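Local coordinates for protein tylactone synthase starter module and modules 1 & 2 (Streptomyces fradiae, PDB 2Z5L) that probably reduces the beta-keto group of a polyketide intermediate with NADPH, as the first ketoreductase of the tylosin polyketide synthase, setting the chirality of the product, at residues Asp25-Leu36 / Ile240-Ala251; Arg419-Trp430 / Asn471-Asp479. All blocks are in the same frame, centred on the assembly; numbering follows the deposited sequence.

Contact 1 (Asp25-Leu36 / Ile240-Ala251); sequences DAWRYRVTWKAL and IYGRRVSRAAAA
Trp33 lays the benzo side of its indole over the backbone and inner side chain of Arg243: CZ3 is 3.5 Å from Arg243 CB, and Arg243 CG sits over one ring face. The two flat ends do not stack, the indole and guanidinium planes standing 70° apart. With chi1 at -171°, CG of Arg243 stands opposite the backbone N, and the extended chain carries the guanidinium past Val31, where CG2 meets Arg243 NH2 at 3.3 Å, and on to the carbonyl of Thr395. Further along the same side, Tyr241 puts CE2 3.7 Å from Ala35 CB.

These residues sit on strands 28-35 and 240-247, an antiparallel pair. Polyketide synthase ketoreductases consist of a structural and a catalytic Rossmann-like subdomain, and this pair lies where the two halves join. On the face bearing Thr32, its OG1 and Ser246 OG share a 2.9 Å hydrogen bond, while Lys34 CD lies over a face of the Arg244 guanidinium. Arg244 folds back at chi2; its NH1 bonds Arg243 O and its NH2 pairs with Glu230, which probably eases the nearby charge of Lys34.

At the Arg28/Arg247 end, side chains add to the backbone bonds. Arg28 NE points straight at Ala249 O (2.9 Å, 166° at the hydrogen), the oxygen lying in the guanidinium plane. Arg247 runs beside the Tyr29 ring, bends at chi3, and gives NH2 to Ala26 O at 2.7 Å; its NH1 pairs with Glu503, whereas Tyr29 OH bonds Trp482.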
loop_
_atom_site.group_PDB
_atom_site.type_symbol
_atom_site.label_atom_id
_atom_site.label_comp_id
_atom_site.label_asym_id
_atom_site.label_seq_id
_atom_site.Cartn_x
_atom_site.Cartn_y
_atom_site.Cartn_z
ATOM N N ASP A 25 -19.863 -10.632 -1.546
ATOM C CA ASP A 25 -18.945 -11.090 -2.586
ATOM C C ASP A 25 -18.850 -10.072 -3.724
ATOM O O ASP A 25 -17.946 -10.145 -4.550
ATOM C CB ASP A 25 -19.358 -12.460 -3.153
ATOM C CG ASP A 25 -19.009 -13.623 -2.222
ATOM O OD1 ASP A 25 -17.901 -13.635 -1.654
ATOM O OD2 ASP A 25 -19.844 -14.537 -2.072
ATOM N N ALA A 26 -19.778 -9.122 -3.765
ATOM C CA ALA A 26 -19.761 -8.103 -4.804
ATOM C C ALA A 26 -18.812 -6.966 -4.422
ATOM O O ALA A 26 -18.706 -5.975 -5.144
ATOM C CB ALA A 26 -21.165 -7.552 -5.031
ATOM N N TRP A 27 -18.130 -7.120 -3.290
ATOM C CA TRP A 27 -17.195 -6.117 -2.799
ATOM C C TRP A 27 -15.767 -6.619 -2.901
ATOM O O TRP A 27 -14.833 -5.894 -2.582
ATOM C CB TRP A 27 -17.482 -5.775 -1.330
ATOM C CG TRP A 27 -18.827 -5.160 -1.079
ATOM C CD1 TRP A 27 -19.698 -4.674 -2.017
ATOM C CD2 TRP A 27 -19.444 -4.930 0.199
ATOM N NE1 TRP A 27 -20.813 -4.155 -1.402
ATOM C CE2 TRP A 27 -20.685 -4.298 -0.045
ATOM C CE3 TRP A 27 -19.068 -5.194 1.526
ATOM C CZ2 TRP A 27 -21.554 -3.925 0.986
ATOM C CZ3 TRP A 27 -19.939 -4.820 2.557
ATOM C CH2 TRP A 27 -21.165 -4.195 2.276
ATOM N N ARG A 28 -15.599 -7.852 -3.352
ATOM C CA ARG A 28 -14.275 -8.449 -3.452
ATOM C C ARG A 28 -13.543 -8.179 -4.766
ATOM O O ARG A 28 -14.020 -8.539 -5.841
ATOM C CB ARG A 28 -14.377 -9.961 -3.239
ATOM C CG ARG A 28 -14.840 -10.380 -1.847
ATOM C CD ARG A 28 -15.140 -11.859 -1.832
ATOM N NE ARG A 28 -14.030 -12.629 -2.380
ATOM C CZ ARG A 28 -12.907 -12.891 -1.723
ATOM N NH1 ARG A 28 -12.755 -12.448 -0.479
ATOM N NH2 ARG A 28 -11.932 -13.572 -2.320
ATOM N N TYR A 29 -12.375 -7.553 -4.669
ATOM C CA TYR A 29 -11.561 -7.259 -5.841
ATOM C C TYR A 29 -10.120 -7.673 -5.580
ATOM O O TYR A 29 -9.721 -7.924 -4.437
ATOM C CB TYR A 29 -11.609 -5.773 -6.175
ATOM C CG TYR A 29 -12.995 -5.210 -6.351
ATOM C CD1 TYR A 29 -13.783 -4.893 -5.249
ATOM C CD2 TYR A 29 -13.507 -4.956 -7.625
ATOM C CE1 TYR A 29 -15.044 -4.331 -5.410
ATOM C CE2 TYR A 29 -14.773 -4.394 -7.798
ATOM C CZ TYR A 29 -15.533 -4.080 -6.689
ATOM O OH TYR A 29 -16.768 -3.484 -6.839
ATOM N N ARG A 30 -9.333 -7.741 -6.643
ATOM C CA ARG A 30 -7.941 -8.132 -6.504
ATOM C C ARG A 30 -7.085 -7.514 -7.597
ATOM O O ARG A 30 -7.599 -6.920 -8.546
ATOM C CB ARG A 30 -7.818 -9.662 -6.535
ATOM C CG ARG A 30 -8.024 -10.305 -7.905
ATOM C CD ARG A 30 -7.909 -11.829 -7.835
ATOM N NE ARG A 30 -7.037 -12.276 -6.744
ATOM C CZ ARG A 30 -7.467 -12.667 -5.545
ATOM N NH1 ARG A 30 -8.765 -12.676 -5.274
ATOM N NH2 ARG A 30 -6.602 -13.045 -4.610
ATOM N N VAL A 31 -5.775 -7.653 -7.460
ATOM C CA VAL A 31 -4.868 -7.096 -8.445
ATOM C C VAL A 31 -4.263 -8.177 -9.323
ATOM O O VAL A 31 -3.624 -9.111 -8.838
ATOM C CB VAL A 31 -3.730 -6.300 -7.775
ATOM C CG1 VAL A 31 -2.754 -5.803 -8.833
ATOM C CG2 VAL A 31 -4.308 -5.125 -7.004
ATOM N N THR A 32 -4.482 -8.039 -10.624
ATOM C CA THR A 32 -3.961 -8.978 -11.602
ATOM C C THR A 32 -3.054 -8.234 -12.568
ATOM O O THR A 32 -2.976 -6.998 -12.549
ATOM C CB THR A 32 -5.104 -9.643 -12.405
ATOM O OG1 THR A 32 -5.967 -8.629 -12.950
ATOM C CG2 THR A 32 -5.906 -10.580 -11.510
ATOM N N TRP A 33 -2.387 -8.992 -13.430
ATOM C CA TRP A 33 -1.471 -8.409 -14.395
ATOM C C TRP A 33 -1.821 -8.742 -15.841
ATOM O O TRP A 33 -1.640 -9.874 -16.291
ATOM C CB TRP A 33 -0.049 -8.875 -14.087
ATOM C CG TRP A 33 0.486 -8.342 -12.794
ATOM C CD1 TRP A 33 0.633 -9.024 -11.613
ATOM C CD2 TRP A 33 0.948 -7.010 -12.551
ATOM N NE1 TRP A 33 1.163 -8.195 -10.652
ATOM C CE2 TRP A 33 1.366 -6.953 -11.200
ATOM C CE3 TRP A 33 1.050 -5.856 -13.345
ATOM C CZ2 TRP A 33 1.880 -5.785 -10.625
ATOM C CZ3 TRP A 33 1.562 -4.694 -12.772
ATOM C CH2 TRP A 33 1.970 -4.670 -11.425
ATOM N N LYS A 34 -2.314 -7.747 -16.570
ATOM C CA LYS A 34 -2.683 -7.947 -17.964
ATOM C C LYS A 34 -1.492 -7.663 -18.879
ATOM O O LYS A 34 -1.056 -6.520 -19.005
ATOM C CB LYS A 34 -3.858 -7.038 -18.343
ATOM C CG LYS A 34 -4.356 -7.227 -19.769
ATOM C CD LYS A 34 -5.600 -6.397 -20.044
ATOM C CE LYS A 34 -6.119 -6.626 -21.461
ATOM N NZ LYS A 34 -6.043 -5.402 -22.312
ATOM N N ALA A 35 -0.968 -8.712 -19.509
ATOM C CA ALA A 35 0.171 -8.583 -20.414
ATOM C C ALA A 35 -0.192 -7.667 -21.578
ATOM O O ALA A 35 -0.981 -8.035 -22.447
ATOM C CB ALA A 35 0.590 -9.952 -20.932
ATOM N N LEU A 36 0.390 -6.472 -21.583
ATOM C CA LEU A 36 0.123 -5.489 -22.625
ATOM C C LEU A 36 0.775 -5.871 -23.949
ATOM O O LEU A 36 0.275 -5.519 -25.019
ATOM C CB LEU A 36 0.624 -4.111 -22.181
ATOM C CG LEU A 36 -0.052 -3.470 -20.963
ATOM C CD1 LEU A 36 0.788 -2.307 -20.493
ATOM C CD2 LEU A 36 -1.459 -3.020 -21.305
ATOM N N ILE A 240 5.862 -6.939 -21.118
ATOM C CA ILE A 240 5.388 -5.923 -20.176
ATOM C C ILE A 240 3.968 -6.196 -19.690
ATOM O O ILE A 240 3.102 -6.612 -20.458
ATOM C CB ILE A 240 5.405 -4.501 -20.792
ATOM C CG1 ILE A 240 4.452 -4.436 -21.984
ATOM C CG2 ILE A 240 6.820 -4.130 -21.207
ATOM C CD1 ILE A 240 4.240 -3.043 -22.520
ATOM N N TYR A 241 3.727 -5.928 -18.415
ATOM C CA TYR A 241 2.414 -6.158 -17.835
ATOM C C TYR A 241 1.851 -4.897 -17.188
ATOM O O TYR A 241 2.564 -4.178 -16.490
ATOM C CB TYR A 241 2.502 -7.269 -16.794
ATOM C CG TYR A 241 2.968 -8.602 -17.332
ATOM C CD1 TYR A 241 4.303 -8.819 -17.681
ATOM C CD2 TYR A 241 2.073 -9.659 -17.469
ATOM C CE1 TYR A 241 4.732 -10.064 -18.151
ATOM C CE2 TYR A 241 2.485 -10.902 -17.936
ATOM C CZ TYR A 241 3.814 -11.102 -18.274
ATOM O OH TYR A 241 4.211 -12.342 -18.726
ATOM N N GLY A 242 0.573 -4.632 -17.430
ATOM C CA GLY A 242 -0.069 -3.468 -16.850
ATOM C C GLY A 242 -0.960 -3.871 -15.686
ATOM O O GLY A 242 -1.768 -4.800 -15.800
ATOM N N ARG A 243 -0.814 -3.174 -14.563
ATOM C CA ARG A 243 -1.598 -3.463 -13.363
ATOM C C ARG A 243 -3.090 -3.264 -13.616
ATOM O O ARG A 243 -3.500 -2.290 -14.244
ATOM C CB ARG A 243 -1.119 -2.564 -12.210
ATOM C CG ARG A 243 -1.691 -2.907 -10.838
ATOM C CD ARG A 243 -0.705 -2.524 -9.737
ATOM N NE ARG A 243 -1.248 -2.718 -8.395
ATOM C CZ ARG A 243 -2.227 -1.987 -7.868
ATOM N NH1 ARG A 243 -2.780 -1.006 -8.562
ATOM N NH2 ARG A 243 -2.656 -2.235 -6.639
ATOM N N ARG A 244 -3.902 -4.197 -13.132
ATOM C CA ARG A 244 -5.354 -4.121 -13.315
ATOM C C ARG A 244 -6.115 -4.583 -12.078
ATOM O O ARG A 244 -5.688 -5.502 -11.382
ATOM C CB ARG A 244 -5.777 -4.997 -14.501
ATOM C CG ARG A 244 -5.307 -4.515 -15.861
ATOM C CD ARG A 244 -6.030 -3.250 -16.283
ATOM N NE ARG A 244 -5.813 -2.968 -17.697
ATOM C CZ ARG A 244 -4.652 -2.586 -18.218
ATOM N NH1 ARG A 244 -3.590 -2.434 -17.434
ATOM N NH2 ARG A 244 -4.550 -2.375 -19.523
ATOM N N VAL A 245 -7.244 -3.940 -11.808
ATOM C CA VAL A 245 -8.078 -4.333 -10.680
ATOM C C VAL A 245 -9.289 -5.097 -11.220
ATOM O O VAL A 245 -10.102 -4.558 -11.979
ATOM C CB VAL A 245 -8.578 -3.111 -9.853
ATOM C CG1 VAL A 245 -7.408 -2.461 -9.127
ATOM C CG2 VAL A 245 -9.273 -2.097 -10.763
ATOM N N SER A 246 -9.402 -6.358 -10.822
ATOM C CA SER A 246 -10.496 -7.208 -11.270
ATOM C C SER A 246 -11.248 -7.839 -10.097
ATOM O O SER A 246 -10.640 -8.256 -9.113
ATOM C CB SER A 246 -9.937 -8.294 -12.189
ATOM O OG SER A 246 -8.637 -8.689 -11.780
ATOM N N ARG A 247 -12.574 -7.903 -10.200
ATOM C CA ARG A 247 -13.379 -8.490 -9.132
ATOM C C ARG A 247 -12.785 -9.848 -8.787
ATOM O O ARG A 247 -12.407 -10.609 -9.673
ATOM C CB ARG A 247 -14.841 -8.622 -9.575
ATOM C CG ARG A 247 -15.449 -7.279 -10.004
ATOM C CD ARG A 247 -16.953 -7.354 -10.236
ATOM N NE ARG A 247 -17.727 -6.995 -9.045
ATOM C CZ ARG A 247 -18.480 -5.899 -8.939
ATOM N NH1 ARG A 247 -18.573 -5.046 -9.945
ATOM N NH2 ARG A 247 -19.143 -5.649 -7.823
ATOM N N ALA A 248 -12.669 -10.138 -7.497
ATOM C CA ALA A 248 -12.109 -11.409 -7.074
ATOM C C ALA A 248 -13.213 -12.452 -7.011
ATOM O O ALA A 248 -14.394 -12.116 -7.052
ATOM C CB ALA A 248 -11.432 -11.263 -5.716
ATOM N N ALA A 249 -12.822 -13.715 -6.914
ATOM C CA ALA A 249 -13.776 -14.810 -6.846
ATOM C C ALA A 249 -14.771 -14.594 -5.706
ATOM O O ALA A 249 -14.733 -13.566 -5.023
ATOM C CB ALA A 249 -13.029 -16.124 -6.657
ATOM N N ALA A 250 -15.668 -15.552 -5.500
ATOM C CA ALA A 250 -16.649 -15.430 -4.422
ATOM C C ALA A 250 -16.140 -16.136 -3.177
ATOM O O ALA A 250 -15.279 -17.012 -3.256
ATOM C CB ALA A 250 -17.994 -16.019 -4.851
ATOM N N ALA A 251 -16.669 -15.735 -2.027
ATOM C CA ALA A 251 -16.296 -16.324 -0.746
ATOM C C ALA A 251 -17.311 -17.414 -0.422
ATOM O O ALA A 251 -16.988 -18.410 0.222
ATOM C CB ALA A 251 -16.305 -15.263 0.341
#

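Contact 2 (Arg419-Trp430 / Asn471-Asp479); sequences RAAGLPATSVAW and NDVCVTVVD
The parallel strand pair 426-430 and 474-477 belongs to the Rossmann fold of the ketoreductase, and Arg419, at the end of helix 402-419, holds the loop leading into strand 474-477. Arg419 NH2 reaches Asn471 O at 2.5 Å, and NH1 reaches Asp472 O at 2.7 Å; both oxygens lie near the guanidinium plane. A third carbonyl, Ala425 O of its own segment, takes NH1 at 2.8 Å, nearly in line with its C=O. Bends at chi2 and chi3 (-76° and -75°) curl the arginine back to this spot. Val473 CG2 sits over the centre of one guanidinium face, 3.3 Å from Arg419 CZ, and Asn471 OD1 lies over the opposite face toward the rim. Three in-plane carbonyls and two covered faces should hold the group's rotation firmly.

The connection between the two strands, through helices 442-450 and 457-470, is a left-handed crossover, as in other short-chain dehydrogenases/reductases; helix 457-470 ends in a Schellman motif at Asn471, and Gly422 closes helix 402-419 in the same manner. Between the strands, Ser427 and Ala429 alternate with Val473 and Val475 in backbone bonding, until the weak bond from Val477 N to Ala429 O.

On the face toward helix 457-470, Val428 CG1 wedges between neighbours: it is 3.5 Å from Val477 CG2 and lies over one face of the Trp430 indole. Trp430 runs alongside Val477, with CZ3 3.9 Å from Val477 CG1, and its ring also meets Phe389 and Trp433. Across the sheet, Ser427 CB packs on Cys474 SG at 3.8 Å, while Ser427 OG turns to Asp412.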
loop_
_atom_site.group_PDB
_atom_site.type_symbol
_atom_site.label_atom_id
_atom_site.label_comp_id
_atom_site.label_asym_id
_atom_site.label_seq_id
_atom_site.Cartn_x
_atom_site.Cartn_y
_atom_site.Cartn_z
ATOM N N ARG A 419 3.202 -15.892 3.004
ATOM C CA ARG A 419 2.578 -17.071 2.448
ATOM C C ARG A 419 3.553 -17.849 1.576
ATOM O O ARG A 419 3.777 -19.034 1.806
ATOM C CB ARG A 419 1.335 -16.664 1.661
ATOM C CG ARG A 419 0.207 -16.163 2.552
ATOM C CD ARG A 419 -0.488 -17.318 3.257
ATOM N NE ARG A 419 -1.348 -18.044 2.322
ATOM C CZ ARG A 419 -2.578 -17.668 1.993
ATOM N NH1 ARG A 419 -3.113 -16.580 2.533
ATOM N NH2 ARG A 419 -3.255 -18.360 1.088
ATOM N N ALA A 420 4.148 -17.180 0.595
ATOM C CA ALA A 420 5.097 -17.833 -0.296
ATOM C C ALA A 420 6.258 -18.447 0.478
ATOM O O ALA A 420 7.064 -19.194 -0.077
ATOM C CB ALA A 420 5.613 -16.838 -1.333
ATOM N N ALA A 421 6.328 -18.142 1.768
ATOM C CA ALA A 421 7.383 -18.668 2.630
ATOM C C ALA A 421 6.848 -19.766 3.553
ATOM O O ALA A 421 7.555 -20.250 4.440
ATOM C CB ALA A 421 7.984 -17.537 3.460
ATOM N N GLY A 422 5.590 -20.147 3.351
ATOM C CA GLY A 422 5.004 -21.182 4.180
ATOM C C GLY A 422 4.497 -20.686 5.525
ATOM O O GLY A 422 4.300 -21.477 6.449
ATOM N N LEU A 423 4.296 -19.377 5.641
ATOM C CA LEU A 423 3.787 -18.793 6.871
ATOM C C LEU A 423 2.379 -18.255 6.612
ATOM O O LEU A 423 2.101 -17.697 5.551
ATOM C CB LEU A 423 4.713 -17.671 7.356
ATOM C CG LEU A 423 6.095 -18.131 7.845
ATOM C CD1 LEU A 423 7.082 -16.970 7.829
ATOM C CD2 LEU A 423 5.969 -18.702 9.249
ATOM N N PRO A 424 1.464 -18.437 7.579
ATOM C CA PRO A 424 0.082 -17.964 7.437
ATOM C C PRO A 424 0.049 -16.437 7.363
ATOM O O PRO A 424 0.888 -15.764 7.970
ATOM C CB PRO A 424 -0.592 -18.512 8.692
ATOM C CG PRO A 424 0.508 -18.434 9.707
ATOM C CD PRO A 424 1.710 -18.951 8.939
ATOM N N ALA A 425 -0.905 -15.902 6.607
ATOM C CA ALA A 425 -1.044 -14.457 6.455
ATOM C C ALA A 425 -2.159 -14.109 5.477
ATOM O O ALA A 425 -2.334 -14.778 4.462
ATOM C CB ALA A 425 0.284 -13.846 5.972
ATOM N N THR A 426 -2.902 -13.053 5.791
ATOM C CA THR A 426 -4.003 -12.574 4.956
ATOM C C THR A 426 -4.009 -11.040 5.074
ATOM O O THR A 426 -3.937 -10.503 6.182
ATOM C CB THR A 426 -5.366 -13.110 5.459
ATOM O OG1 THR A 426 -5.286 -14.525 5.668
ATOM C CG2 THR A 426 -6.455 -12.819 4.449
ATOM N N SER A 427 -4.099 -10.338 3.946
ATOM C CA SER A 427 -4.106 -8.872 3.955
ATOM C C SER A 427 -5.316 -8.335 3.202
ATOM O O SER A 427 -5.459 -8.564 1.999
ATOM C CB SER A 427 -2.818 -8.326 3.322
ATOM O OG SER A 427 -2.769 -6.909 3.379
ATOM N N VAL A 428 -6.191 -7.624 3.909
ATOM C CA VAL A 428 -7.397 -7.079 3.289
ATOM C C VAL A 428 -7.336 -5.561 3.157
ATOM O O VAL A 428 -7.176 -4.853 4.146
ATOM C CB VAL A 428 -8.657 -7.452 4.098
ATOM C CG1 VAL A 428 -9.896 -7.027 3.337
ATOM C CG2 VAL A 428 -8.687 -8.951 4.368
ATOM N N ALA A 429 -7.465 -5.076 1.926
ATOM C CA ALA A 429 -7.441 -3.646 1.641
ATOM C C ALA A 429 -8.867 -3.109 1.763
ATOM O O ALA A 429 -9.624 -3.075 0.791
ATOM C CB ALA A 429 -6.892 -3.395 0.232
ATOM N N TRP A 430 -9.222 -2.679 2.969
ATOM C CA TRP A 430 -10.562 -2.190 3.245
ATOM C C TRP A 430 -10.917 -0.883 2.567
ATOM O O TRP A 430 -10.050 -0.116 2.145
ATOM C CB TRP A 430 -10.766 -2.047 4.758
ATOM C CG TRP A 430 -10.652 -3.346 5.493
ATOM C CD1 TRP A 430 -9.542 -3.838 6.131
ATOM C CD2 TRP A 430 -11.648 -4.376 5.579
ATOM N NE1 TRP A 430 -9.787 -5.105 6.594
ATOM C CE2 TRP A 430 -11.062 -5.465 6.263
ATOM C CE3 TRP A 430 -12.965 -4.491 5.127
ATOM C CZ2 TRP A 430 -11.752 -6.649 6.519
ATOM C CZ3 TRP A 430 -13.663 -5.682 5.382
ATOM C CH2 TRP A 430 -13.048 -6.743 6.063
ATOM N N ASN A 471 -8.931 -18.476 2.265
ATOM C CA ASN A 471 -7.513 -18.439 2.573
ATOM C C ASN A 471 -6.806 -17.458 1.643
ATOM O O ASN A 471 -5.724 -17.743 1.138
ATOM C CB ASN A 471 -6.873 -19.817 2.437
ATOM C CG ASN A 471 -5.937 -20.129 3.589
ATOM O OD1 ASN A 471 -4.718 -19.915 3.491
ATOM N ND2 ASN A 471 -6.492 -20.653 4.682
ATOM N N ASP A 472 -7.427 -16.307 1.413
ATOM C CA ASP A 472 -6.846 -15.293 0.548
ATOM C C ASP A 472 -5.503 -14.793 1.074
ATOM O O ASP A 472 -5.205 -14.904 2.266
ATOM C CB ASP A 472 -7.775 -14.077 0.423
ATOM C CG ASP A 472 -9.101 -14.403 -0.216
ATOM O OD1 ASP A 472 -9.121 -14.948 -1.344
ATOM O OD2 ASP A 472 -10.134 -14.088 0.408
ATOM N N VAL A 473 -4.700 -14.248 0.161
ATOM C CA VAL A 473 -3.407 -13.666 0.497
ATOM C C VAL A 473 -3.661 -12.160 0.531
ATOM O O VAL A 473 -3.415 -11.503 1.540
ATOM C CB VAL A 473 -2.334 -14.018 -0.563
ATOM C CG1 VAL A 473 -1.070 -13.198 -0.327
ATOM C CG2 VAL A 473 -1.997 -15.516 -0.473
ATOM N N CYS A 474 -4.167 -11.616 -0.570
ATOM C CA CYS A 474 -4.501 -10.198 -0.622
ATOM C C CYS A 474 -5.792 -10.062 -1.390
ATOM O O CYS A 474 -5.984 -10.687 -2.433
ATOM C CB CYS A 474 -3.413 -9.360 -1.315
ATOM S SG CYS A 474 -1.965 -8.996 -0.297
ATOM N N VAL A 475 -6.689 -9.253 -0.857
ATOM C CA VAL A 475 -7.957 -9.028 -1.502
ATOM C C VAL A 475 -8.427 -7.660 -1.087
ATOM O O VAL A 475 -8.091 -7.192 0.002
ATOM C CB VAL A 475 -9.003 -10.096 -1.082
ATOM C CG1 VAL A 475 -9.240 -10.040 0.425
ATOM C CG2 VAL A 475 -10.302 -9.881 -1.842
ATOM N N THR A 476 -9.171 -7.010 -1.976
ATOM C CA THR A 476 -9.713 -5.692 -1.708
ATOM C C THR A 476 -11.197 -5.879 -1.464
ATOM O O THR A 476 -11.929 -6.360 -2.335
ATOM C CB THR A 476 -9.547 -4.723 -2.916
ATOM O OG1 THR A 476 -8.158 -4.505 -3.183
ATOM C CG2 THR A 476 -10.203 -3.383 -2.617
ATOM N N VAL A 477 -11.643 -5.524 -0.269
ATOM C CA VAL A 477 -13.053 -5.633 0.058
ATOM C C VAL A 477 -13.571 -4.216 0.159
ATOM O O VAL A 477 -13.350 -3.544 1.166
ATOM C CB VAL A 477 -13.267 -6.347 1.409
ATOM C CG1 VAL A 477 -14.749 -6.392 1.735
ATOM C CG2 VAL A 477 -12.693 -7.756 1.356
ATOM N N VAL A 478 -14.241 -3.747 -0.885
ATOM C CA VAL A 478 -14.772 -2.388 -0.872
ATOM C C VAL A 478 -16.136 -2.285 -1.530
ATOM O O VAL A 478 -16.434 -2.996 -2.486
ATOM C CB VAL A 478 -13.850 -1.398 -1.626
ATOM C CG1 VAL A 478 -14.330 0.024 -1.389
ATOM C CG2 VAL A 478 -12.411 -1.565 -1.194
ATOM N N ASP A 479 -16.955 -1.376 -1.024
ATOM C CA ASP A 479 -18.275 -1.147 -1.587
ATOM C C ASP A 479 -18.198 0.166 -2.364
ATOM O O ASP A 479 -18.041 1.244 -1.772
ATOM C CB ASP A 479 -19.325 -1.057 -0.478
ATOM C CG ASP A 479 -20.719 -0.794 -1.020
ATOM O OD1 ASP A 479 -21.055 -1.350 -2.086
ATOM O OD2 ASP A 479 -21.480 -0.042 -0.382
HETATM O O HOH W 1 -3.586 -17.425 5.415
#

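Strands 28-35 and 474-477 are immediate neighbours, so contact 1 continues directly into contact 2, their centres about 14 Å apart. The join is antiparallel: Tyr29 N lies 2.7 Å from Thr476 O and Trp27 O 2.8 Å from Val478 N, both probable hydrogen bonds. Arg28 spans the two, bonding Ala249 in contact 1 while its NH1 forms a salt bridge with Asp472 of contact 2. Thr395 is another shared neighbour, taking Arg243 NH2 on its carbonyl and touching Ala429 and Thr476. Beyond 426-430 the sheet continues through 386-391 and 338-341 to strand 261-265, whose following glycine-rich turn, Gly267 to Gly272, is consistent with a nucleotide-binding loop.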